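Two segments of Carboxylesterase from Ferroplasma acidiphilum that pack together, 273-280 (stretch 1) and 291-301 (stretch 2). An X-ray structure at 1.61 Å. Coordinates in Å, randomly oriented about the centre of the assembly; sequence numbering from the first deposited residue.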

ATOM      1  N   GLY B 273     -16.862  -6.708   3.159  1.00 10.11           N
ATOM      2  CA  GLY B 273     -15.575  -7.250   2.768  1.00  9.83           C
ATOM      3  C   GLY B 273     -14.615  -7.151   3.946  1.00 10.05           C
ATOM      4  O   GLY B 273     -14.477  -6.062   4.544  1.00 11.78           O
ATOM      5  N   ILE B 274     -13.896  -8.272   4.222  1.00 10.02           N
ATOM      6  CA  ILE B 274     -12.847  -8.217   5.294  1.00 10.79           C
ATOM      7  C   ILE B 274     -11.560  -8.765   4.752  1.00  9.14           C
ATOM      8  O   ILE B 274     -11.599  -9.759   4.021  1.00 10.44           O
ATOM      9  CB  ILE B 274     -13.262  -8.958   6.603  1.00  8.84           C
ATOM     10  CG1 ILE B 274     -13.744 -10.355   6.244  1.00 11.50           C
ATOM     11  CG2 ILE B 274     -14.355  -8.151   7.384  1.00 10.64           C
ATOM     12  CD1 ILE B 274     -13.867 -11.271   7.502  1.00 12.30           C
ATOM     13  N   ARG B 275     -10.423  -8.096   5.064  1.00  9.81           N
ATOM     14  CA  ARG B 275      -9.076  -8.619   4.762  1.00  9.02           C
ATOM     15  C   ARG B 275      -8.486  -9.183   6.022  1.00  8.84           C
ATOM     16  O   ARG B 275      -8.492  -8.497   7.052  1.00  9.38           O
ATOM     17  CB  ARG B 275      -8.178  -7.464   4.274  1.00 10.84           C
ATOM     18  CG  ARG B 275      -6.731  -7.899   4.091  1.00 10.73           C
ATOM     19  CD  ARG B 275      -5.776  -6.655   4.075  1.00 10.65           C
ATOM     20  NE  ARG B 275      -5.938  -5.911   2.808  1.00 12.50           N
ATOM     21  CZ  ARG B 275      -4.959  -5.083   2.399  1.00  9.96           C
ATOM     22  NH1 ARG B 275      -3.888  -4.798   3.224  1.00 13.63           N
ATOM     23  NH2 ARG B 275      -5.115  -4.547   1.158  1.00 11.01           N
ATOM     24  N   GLY B 276      -8.090 -10.463   5.916  1.00 10.32           N
ATOM     25  CA  GLY B 276      -7.475 -11.083   7.146  1.00  9.89           C
ATOM     26  C   GLY B 276      -6.036 -10.656   7.267  1.00  8.39           C
ATOM     27  O   GLY B 276      -5.227 -10.936   6.345  1.00 11.71           O
ATOM     28  N   ILE B 277      -5.748 -10.004   8.406  1.00 10.53           N
ATOM     29  CA  ILE B 277      -4.379  -9.457   8.627  1.00 11.79           C
ATOM     30  C   ILE B 277      -3.438 -10.647   8.882  1.00 11.69           C
ATOM     31  O   ILE B 277      -3.744 -11.543   9.678  1.00 14.22           O
ATOM     32  CB  ILE B 277      -4.445  -8.464   9.748  1.00 11.93           C
ATOM     33  CG1 ILE B 277      -5.206  -7.214   9.230  1.00 14.10           C
ATOM     34  CG2 ILE B 277      -2.974  -7.984  10.111  1.00 13.98           C
ATOM     35  CD1 ILE B 277      -5.756  -6.384  10.417  1.00 18.31           C
ATOM     36  N   GLY B 278      -2.346 -10.658   8.154  1.00 10.56           N
ATOM     37  CA  GLY B 278      -1.376 -11.773   8.280  1.00 13.05           C
ATOM     38  C   GLY B 278      -1.762 -13.035   7.581  1.00 14.22           C
ATOM     39  O   GLY B 278      -1.026 -14.047   7.691  1.00 14.27           O
ATOM     40  N   MET B 279      -2.907 -13.110   6.902  1.00 10.50           N
ATOM     41  CA  MET B 279      -3.295 -14.368   6.276  1.00 11.91           C
ATOM     42  C   MET B 279      -2.742 -14.544   4.842  1.00 12.72           C
ATOM     43  O   MET B 279      -2.322 -13.558   4.192  1.00 11.86           O
ATOM     44  CB  MET B 279      -4.839 -14.403   6.140  1.00 11.09           C
ATOM     45  CG  MET B 279      -5.546 -14.263   7.479  1.00 11.52           C
ATOM     46  SD  MET B 279      -5.328 -15.895   8.379  1.00 12.42           S
ATOM     47  CE  MET B 279      -4.355 -15.366   9.792  1.00 14.21           C
ATOM     48  N   ILE B 280      -2.671 -15.821   4.378  1.00 12.84           N
ATOM     49  CA  ILE B 280      -2.157 -16.156   3.054  1.00 11.66           C
ATOM     50  C   ILE B 280      -3.268 -16.892   2.251  1.00 11.47           C
ATOM     51  O   ILE B 280      -4.341 -17.249   2.811  1.00 11.97           O
ATOM     52  CB  ILE B 280      -0.910 -17.102   3.133  1.00 12.37           C
ATOM     53  CG1 ILE B 280      -1.285 -18.357   3.931  1.00 14.40           C
ATOM     54  CG2 ILE B 280       0.274 -16.299   3.694  1.00 15.58           C
ATOM     55  CD1 ILE B 280      -0.159 -19.419   3.644  1.00 19.02           C
ATOM     56  N   ASP B 291      -5.254 -20.397  14.200  1.00 15.23           N
ATOM     57  CA  ASP B 291      -6.359 -20.022  14.968  1.00 14.75           C
ATOM     58  C   ASP B 291      -6.962 -18.722  14.356  1.00 12.53           C
ATOM     59  O   ASP B 291      -8.184 -18.513  14.448  1.00 14.26           O
ATOM     60  CB  ASP B 291      -6.030 -19.805  16.463  1.00 15.46           C
ATOM     61  CG  ASP B 291      -7.309 -19.680  17.283  1.00 16.66           C
ATOM     62  OD1 ASP B 291      -8.122 -20.658  17.312  1.00 20.16           O
ATOM     63  OD2 ASP B 291      -7.573 -18.596  17.842  1.00 18.02           O
ATOM     64  N   GLY B 292      -6.095 -17.818  13.918  1.00 13.29           N
ATOM     65  CA  GLY B 292      -6.626 -16.587  13.257  1.00 13.56           C
ATOM     66  C   GLY B 292      -7.513 -16.989  12.075  1.00 13.91           C
ATOM     67  O   GLY B 292      -8.643 -16.403  11.970  1.00 13.01           O
ATOM     68  N   ALA B 293      -7.026 -17.865  11.206  1.00 13.72           N
ATOM     69  CA  ALA B 293      -7.838 -18.309  10.042  1.00  9.68           C
ATOM     70  C   ALA B 293      -9.133 -18.969  10.527  1.00 12.81           C
ATOM     71  O   ALA B 293     -10.225 -18.742  10.036  1.00 11.94           O
ATOM     72  CB  ALA B 293      -7.068 -19.173   9.164  1.00 12.13           C
ATOM     73  N   ARG B 294      -9.029 -19.893  11.504  1.00 11.87           N
ATOM     74  CA  ARG B 294     -10.230 -20.476  12.098  1.00 12.45           C
ATOM     75  C   ARG B 294     -11.251 -19.449  12.563  1.00 11.80           C
ATOM     76  O   ARG B 294     -12.466 -19.626  12.348  1.00 12.27           O
ATOM     77  CB  ARG B 294      -9.776 -21.367  13.314  1.00 13.69           C
ATOM     78  CG  ARG B 294     -10.904 -22.205  13.849  1.00 18.33           C
ATOM     79  CD  ARG B 294     -10.195 -23.025  15.025  1.00 21.76           C
ATOM     80  NE  ARG B 294     -11.155 -24.085  15.354  1.00 26.10           N
ATOM     81  CZ  ARG B 294     -11.092 -25.348  14.889  1.00 25.21           C
ATOM     82  NH1 ARG B 294     -10.081 -25.801  14.140  1.00 29.61           N
ATOM     83  NH2 ARG B 294     -12.033 -26.196  15.252  1.00 29.88           N
ATOM     84  N   ASN B 295     -10.834 -18.392  13.264  1.00 10.18           N
ATOM     85  CA  ASN B 295     -11.742 -17.372  13.754  1.00 11.41           C
ATOM     86  C   ASN B 295     -12.379 -16.598  12.541  1.00 10.84           C
ATOM     87  O   ASN B 295     -13.554 -16.260  12.653  1.00 11.42           O
ATOM     88  CB  ASN B 295     -11.024 -16.415  14.633  1.00 12.55           C
ATOM     89  CG  ASN B 295     -10.838 -16.980  16.001  1.00 17.49           C
ATOM     90  OD1 ASN B 295      -9.715 -16.889  16.563  1.00 24.17           O
ATOM     91  ND2 ASN B 295     -11.858 -17.567  16.533  1.00 19.24           N
ATOM     92  N   ILE B 296     -11.638 -16.346  11.492  1.00  9.78           N
ATOM     93  CA  ILE B 296     -12.252 -15.649  10.278  1.00 10.98           C
ATOM     94  C   ILE B 296     -13.309 -16.528   9.687  1.00 11.85           C
ATOM     95  O   ILE B 296     -14.426 -16.028   9.355  1.00 11.05           O
ATOM     96  CB  ILE B 296     -11.141 -15.228   9.291  1.00  8.00           C
ATOM     97  CG1 ILE B 296     -10.379 -14.091   9.917  1.00  9.59           C
ATOM     98  CG2 ILE B 296     -11.704 -14.884   7.848  1.00 10.80           C
ATOM     99  CD1 ILE B 296      -9.028 -13.865   9.172  1.00 11.68           C
ATOM    100  N   VAL B 297     -13.018 -17.832   9.524  1.00 10.81           N
ATOM    101  CA  VAL B 297     -14.041 -18.720   8.989  1.00 11.48           C
ATOM    102  C   VAL B 297     -15.254 -18.781   9.937  1.00 11.53           C
ATOM    103  O   VAL B 297     -16.393 -18.766   9.494  1.00 12.28           O
ATOM    104  CB  VAL B 297     -13.455 -20.148   8.764  1.00 10.93           C
ATOM    105  CG1 VAL B 297     -14.639 -21.118   8.334  1.00 12.22           C
ATOM    106  CG2 VAL B 297     -12.354 -20.136   7.755  1.00 12.19           C
ATOM    107  N   LYS B 298     -15.050 -18.918  11.274  1.00 11.77           N
ATOM    108  CA  LYS B 298     -16.172 -18.889  12.224  1.00 11.55           C
ATOM    109  C   LYS B 298     -17.034 -17.609  12.133  1.00 11.87           C
ATOM    110  O   LYS B 298     -18.269 -17.633  12.177  1.00 12.27           O
ATOM    111  CB  LYS B 298     -15.622 -18.967  13.674  1.00 13.97           C
ATOM    112  CG  LYS B 298     -15.231 -20.309  14.049  1.00 19.22           C
ATOM    113  CD  LYS B 298     -14.505 -20.317  15.482  1.00 20.27           C
ATOM    114  CE  LYS B 298     -15.323 -19.855  16.541  1.00 28.64           C
ATOM    115  NZ  LYS B 298     -14.541 -20.359  17.742  1.00 29.39           N
ATOM    116  N   MET B 299     -16.341 -16.442  11.949  1.00 10.92           N
ATOM    117  CA  MET B 299     -16.986 -15.116  11.836  1.00 10.63           C
ATOM    118  C   MET B 299     -17.979 -15.216  10.636  1.00 10.67           C
ATOM    119  O   MET B 299     -19.139 -14.824  10.763  1.00 13.08           O
ATOM    120  CB  MET B 299     -15.933 -14.004  11.572  1.00 13.54           C
ATOM    121  CG  MET B 299     -15.405 -13.528  12.824  1.00 17.15           C
ATOM    122  SD  MET B 299     -14.057 -12.333  12.156  1.00 26.48           S
ATOM    123  CE  MET B 299     -14.279 -11.737  13.705  1.00 26.61           C
ATOM    124  N   VAL B 300     -17.502 -15.639   9.519  1.00 10.08           N
ATOM    125  CA  VAL B 300     -18.321 -15.703   8.300  1.00  9.15           C
ATOM    126  C   VAL B 300     -19.440 -16.710   8.481  1.00 10.07           C
ATOM    127  O   VAL B 300     -20.614 -16.417   8.224  1.00 12.36           O
ATOM    128  CB  VAL B 300     -17.439 -16.026   7.101  1.00 11.20           C
ATOM    129  CG1 VAL B 300     -18.325 -16.270   5.896  1.00 11.09           C
ATOM    130  CG2 VAL B 300     -16.483 -14.806   6.826  1.00 12.26           C
ATOM    131  N   ALA B 301     -19.062 -17.922   8.942  1.00  9.95           N
ATOM    132  CA  ALA B 301     -20.056 -18.967   9.006  1.00 11.27           C
ATOM    133  C   ALA B 301     -21.187 -18.589   9.929  1.00 12.05           C
ATOM    134  O   ALA B 301     -22.305 -18.994   9.640  1.00 12.04           O
ATOM    135  CB  ALA B 301     -19.322 -20.293   9.518  1.00 12.61           C
TER

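The most unusual feature of this contact is the bare backbone at its centre: Gly276 meets the helix through its main chain, its CA lying 3.8 Å from Ile296 CD1. The space a side chain would need is already taken. An ideal CB built on Gly276 would point toward the helix and fall 2.8 Å from Ile296 CD1, a clash, and it would also come within 2.6 Å of CG of Met279 in its own stretch. The CA atoms of Gly276 and Ile296 are 7.3 Å apart, close enough for the isoleucine to reach the strand backbone itself.

Gly276 also opens a type II beta turn that ends at Met279, closed by a hydrogen bond from Met279 N to Gly276 O at 3.2 Å. Gly278, within the turn, has phi/psi of 78/0, and a positive phi of this kind favours glycine. The turn carries the chain around a corner at Ile277 and Gly278, yet the CA-to-CB bond of Met279 points toward the helix.

Met279 has the largest area covered by the opposing stretch, 61 Å². With chi1 and chi2 both in m, its side chain lies along the helix surface: SD is 3.8 Å from Ala293 CB, CG is 3.9 Å from Ile296 CD1, and CE is 4.2 Å from Gly292 C. The last approach is to backbone, and an ideal CB on Gly292 would be tight against Met279 CE, at 3.2 Å. The CA atoms of Met279 and Ala293 are 7.1 Å apart, a close backbone register. The helix residues touching SD and CE, Ala293 and Gly292, are both small.

Strand 273-276 and the helix run nearly antiparallel, at 169°, with axes 10.3 Å apart at closest approach. Toward the start of the strand the gap is wider: Ile274 CA is 9.0 Å from Ile296 CA. The CA-to-CB bond of Ile274 points toward the helix, and with chi1 in p and chi2 in t its CD1 comes 4.2 Å from Ile296 CG2 and 4.4 Å from Val300 CG2. Ile296 and Val300 are one helical turn apart, as the backbone hydrogen bond from Val300 N to Ile296 O (3.1 Å) confirms. Between Ile274 and Gly276, Arg275 points its CA-to-CB bond away, the alternation expected of a strand.

No hydrogen bond crosses between the stretches. The closest pairs all join carbon or sulfur atoms, so van der Waals packing makes the contact, burying 251 Å², both sides summed, with Ile296 as the shared partner of Ile274, Gly276 and Met279.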